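Long-range contact in ancestral congerin Con-anc (PDB 3AJZ), which binds beta-galactoside sugars, as a reconstructed ancestor of the fish galectins called congerins: residues A[77-82]-A[99-104]. Residues are numbered along the deposited sequence; the frame is centred on the assembly and turned at random.
Sequences NFPFTA and IQLPDG
P79 and D103 bring the two backbones to 6.1 Å between their CA atoms, where an inverse gamma turn centred on P79 meets the type I turn L101–G104. In this galectin beta-sandwich the second turn joins strands 96-100 and 106-110 of the five-stranded sheet, while 77-82 belongs to the loop leading from strand 68-75 to strand 85-92. The P79 ring fits into the angle formed by L101, P102 and D103: its CG is 3.9 Å from L101 CB and equally near P102 CD. F80 reaches the same turn from the interior. Its CG lies anti to its own carbonyl carbon, beside the backbone N (chi1 -56°). At the far end of the ring, CZ stands 4.2 Å from L101 CD2, a methyl at the ring edge near its plane. That ring also meets H48 edge-to-face and touches I59, which L101 touches too, tying the contact to the other sheet. The turn is braced by Q100, whose NE2 donates an almost straight bond to a lone pair of L101 O, which also accepts from G104 N. On the outer side, D103 OD1 is hydrogen-bonded to H105 N, while D103 CG, the carboxylate carbon, packs 3.5 Å from P79 CG.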
ATOM      1  N   ASN A  77     -15.002 -13.444 -18.250  1.00 19.08           N
ATOM      2  CA  ASN A  77     -14.070 -12.449 -18.788  1.00 19.85           C
ATOM      3  C   ASN A  77     -12.790 -12.544 -17.995  1.00 18.33           C
ATOM      4  O   ASN A  77     -12.776 -12.249 -16.809  1.00 19.25           O
ATOM      5  CB  ASN A  77     -14.629 -11.030 -18.680  1.00 22.31           C
ATOM      6  CG  ASN A  77     -15.667 -10.746 -19.723  1.00 26.40           C
ATOM      7  OD1 ASN A  77     -15.386 -10.795 -20.921  1.00 34.57           O
ATOM      8  ND2 ASN A  77     -16.883 -10.475 -19.285  1.00 32.87           N
ATOM      9  N   PHE A  78     -11.708 -12.942 -18.646  1.00 16.27           N
ATOM     10  CA  PHE A  78     -10.485 -13.305 -17.894  1.00 14.98           C
ATOM     11  C   PHE A  78      -9.230 -12.757 -18.546  1.00 13.87           C
ATOM     12  O   PHE A  78      -8.428 -13.514 -19.078  1.00 14.56           O
ATOM     13  CB  PHE A  78     -10.392 -14.820 -17.737  1.00 15.01           C
ATOM     14  CG  PHE A  78      -9.472 -15.229 -16.618  1.00 15.14           C
ATOM     15  CD1 PHE A  78      -8.168 -15.694 -16.871  1.00 16.54           C
ATOM     16  CD2 PHE A  78      -9.876 -15.055 -15.300  1.00 14.71           C
ATOM     17  CE1 PHE A  78      -7.310 -16.048 -15.805  1.00 16.06           C
ATOM     18  CE2 PHE A  78      -9.015 -15.399 -14.235  1.00 15.60           C
ATOM     19  CZ  PHE A  78      -7.744 -15.876 -14.492  1.00 15.81           C
ATOM     20  N   PRO A  79      -9.077 -11.417 -18.531  1.00 13.63           N
ATOM     21  CA  PRO A  79      -7.930 -10.798 -19.209  1.00 13.47           C
ATOM     22  C   PRO A  79      -6.659 -10.764 -18.372  1.00 13.69           C
ATOM     23  O   PRO A  79      -6.137  -9.679 -18.037  1.00 13.07           O
ATOM     24  CB  PRO A  79      -8.428  -9.376 -19.463  1.00 13.60           C
ATOM     25  CG  PRO A  79      -9.307  -9.081 -18.246  1.00 15.01           C
ATOM     26  CD  PRO A  79     -10.017 -10.405 -18.005  1.00 14.01           C
ATOM     27  N   PHE A  80      -6.169 -11.958 -18.037  1.00 14.47           N
ATOM     28  CA  PHE A  80      -4.962 -12.102 -17.220  1.00 14.56           C
ATOM     29  C   PHE A  80      -4.099 -13.214 -17.778  1.00 15.17           C
ATOM     30  O   PHE A  80      -4.613 -14.159 -18.377  1.00 17.17           O
ATOM     31  CB  PHE A  80      -5.353 -12.447 -15.753  1.00 14.74           C
ATOM     32  CG  PHE A  80      -6.279 -11.455 -15.154  1.00 14.96           C
ATOM     33  CD1 PHE A  80      -5.768 -10.291 -14.591  1.00 15.50           C
ATOM     34  CD2 PHE A  80      -7.673 -11.625 -15.200  1.00 12.86           C
ATOM     35  CE1 PHE A  80      -6.608  -9.301 -14.073  1.00 17.19           C
ATOM     36  CE2 PHE A  80      -8.516 -10.622 -14.679  1.00 14.16           C
ATOM     37  CZ  PHE A  80      -7.972  -9.479 -14.119  1.00 15.35           C
ATOM     38  N   THR A  81      -2.790 -13.096 -17.584  1.00 15.71           N
ATOM     39  CA  THR A  81      -1.837 -14.116 -18.037  1.00 15.97           C
ATOM     40  C   THR A  81      -0.809 -14.379 -16.927  1.00 15.76           C
ATOM     41  O   THR A  81      -0.256 -13.451 -16.337  1.00 15.50           O
ATOM     42  CB  THR A  81      -1.109 -13.681 -19.326  1.00 17.03           C
ATOM     43  OG1 THR A  81      -2.094 -13.349 -20.303  1.00 18.70           O
ATOM     44  CG2 THR A  81      -0.212 -14.809 -19.898  1.00 18.34           C
ATOM     45  N   ALA A  82      -0.566 -15.659 -16.674  1.00 15.69           N
ATOM     46  CA  ALA A  82       0.449 -16.053 -15.701  1.00 16.27           C
ATOM     47  C   ALA A  82       1.807 -15.468 -16.093  1.00 15.42           C
ATOM     48  O   ALA A  82       2.193 -15.508 -17.282  1.00 16.62           O
ATOM     49  CB  ALA A  82       0.523 -17.585 -15.580  1.00 16.45           C
ATOM     50  N   ILE A  99     -15.931  -3.154 -10.787  1.00 13.17           N
ATOM     51  CA  ILE A  99     -14.563  -3.646 -10.904  1.00 14.27           C
ATOM     52  C   ILE A  99     -14.152  -3.479 -12.366  1.00 15.13           C
ATOM     53  O   ILE A  99     -14.734  -4.103 -13.243  1.00 17.05           O
ATOM     54  CB  ILE A  99     -14.497  -5.122 -10.486  1.00 14.82           C
ATOM     55  CG1 ILE A  99     -14.908  -5.251  -9.017  1.00 16.93           C
ATOM     56  CG2 ILE A  99     -13.085  -5.674 -10.665  1.00 16.58           C
ATOM     57  CD1 ILE A  99     -16.057  -6.189  -8.814  1.00 20.51           C
ATOM     58  N   GLN A 100     -13.174  -2.622 -12.606  1.00 13.57           N
ATOM     59  CA  GLN A 100     -12.738  -2.334 -13.969  1.00 14.10           C
ATOM     60  C   GLN A 100     -11.555  -3.234 -14.310  1.00 13.46           C
ATOM     61  O   GLN A 100     -10.484  -3.140 -13.677  1.00 13.71           O
ATOM     62  CB  GLN A 100     -12.336  -0.856 -14.079  1.00 13.83           C
ATOM     63  CG  GLN A 100     -11.924  -0.396 -15.494  1.00 18.22           C
ATOM     64  CD  GLN A 100     -13.059  -0.511 -16.449  1.00 20.30           C
ATOM     65  OE1 GLN A 100     -14.057   0.203 -16.329  1.00 24.19           O
ATOM     66  NE2 GLN A 100     -12.955  -1.449 -17.368  1.00 20.40           N
ATOM     67  N   LEU A 101     -11.761  -4.128 -15.275  1.00 13.84           N
ATOM     68  CA  LEU A 101     -10.735  -5.068 -15.705  1.00 14.43           C
ATOM     69  C   LEU A 101      -9.888  -4.379 -16.792  1.00 13.53           C
ATOM     70  O   LEU A 101     -10.333  -3.428 -17.417  1.00 15.59           O
ATOM     71  CB  LEU A 101     -11.359  -6.378 -16.231  1.00 14.90           C
ATOM     72  CG  LEU A 101     -12.333  -7.119 -15.293  1.00 14.58           C
ATOM     73  CD1 LEU A 101     -12.849  -8.381 -15.995  1.00 15.39           C
ATOM     74  CD2 LEU A 101     -11.649  -7.515 -13.976  1.00 17.00           C
ATOM     75  N   PRO A 102      -8.654  -4.832 -16.962  1.00 15.84           N
ATOM     76  CA  PRO A 102      -7.742  -4.089 -17.839  1.00 16.05           C
ATOM     77  C   PRO A 102      -8.044  -4.246 -19.313  1.00 16.84           C
ATOM     78  O   PRO A 102      -7.480  -3.494 -20.116  1.00 17.39           O
ATOM     79  CB  PRO A 102      -6.372  -4.659 -17.482  1.00 15.80           C
ATOM     80  CG  PRO A 102      -6.673  -6.094 -17.049  1.00 16.24           C
ATOM     81  CD  PRO A 102      -7.999  -5.961 -16.292  1.00 15.44           C
ATOM     82  N   ASP A 103      -8.968  -5.146 -19.668  1.00 15.95           N
ATOM     83  CA  ASP A 103      -9.469  -5.180 -21.053  1.00 15.17           C
ATOM     84  C   ASP A 103     -10.618  -4.211 -21.271  1.00 15.35           C
ATOM     85  O   ASP A 103     -11.213  -4.178 -22.339  1.00 15.87           O
ATOM     86  CB  ASP A 103      -9.892  -6.600 -21.480  1.00 15.05           C
ATOM     87  CG  ASP A 103     -11.025  -7.159 -20.660  1.00 14.64           C
ATOM     88  OD1 ASP A 103     -11.438  -6.510 -19.688  1.00 12.99           O
ATOM     89  OD2 ASP A 103     -11.504  -8.268 -21.014  1.00 16.74           O
ATOM     90  N   GLY A 104     -10.971  -3.475 -20.229  1.00 15.95           N
ATOM     91  CA  GLY A 104     -12.061  -2.518 -20.314  1.00 16.65           C
ATOM     92  C   GLY A 104     -13.411  -3.096 -19.895  1.00 17.62           C
ATOM     93  O   GLY A 104     -14.394  -2.360 -19.813  1.00 18.11           O
TER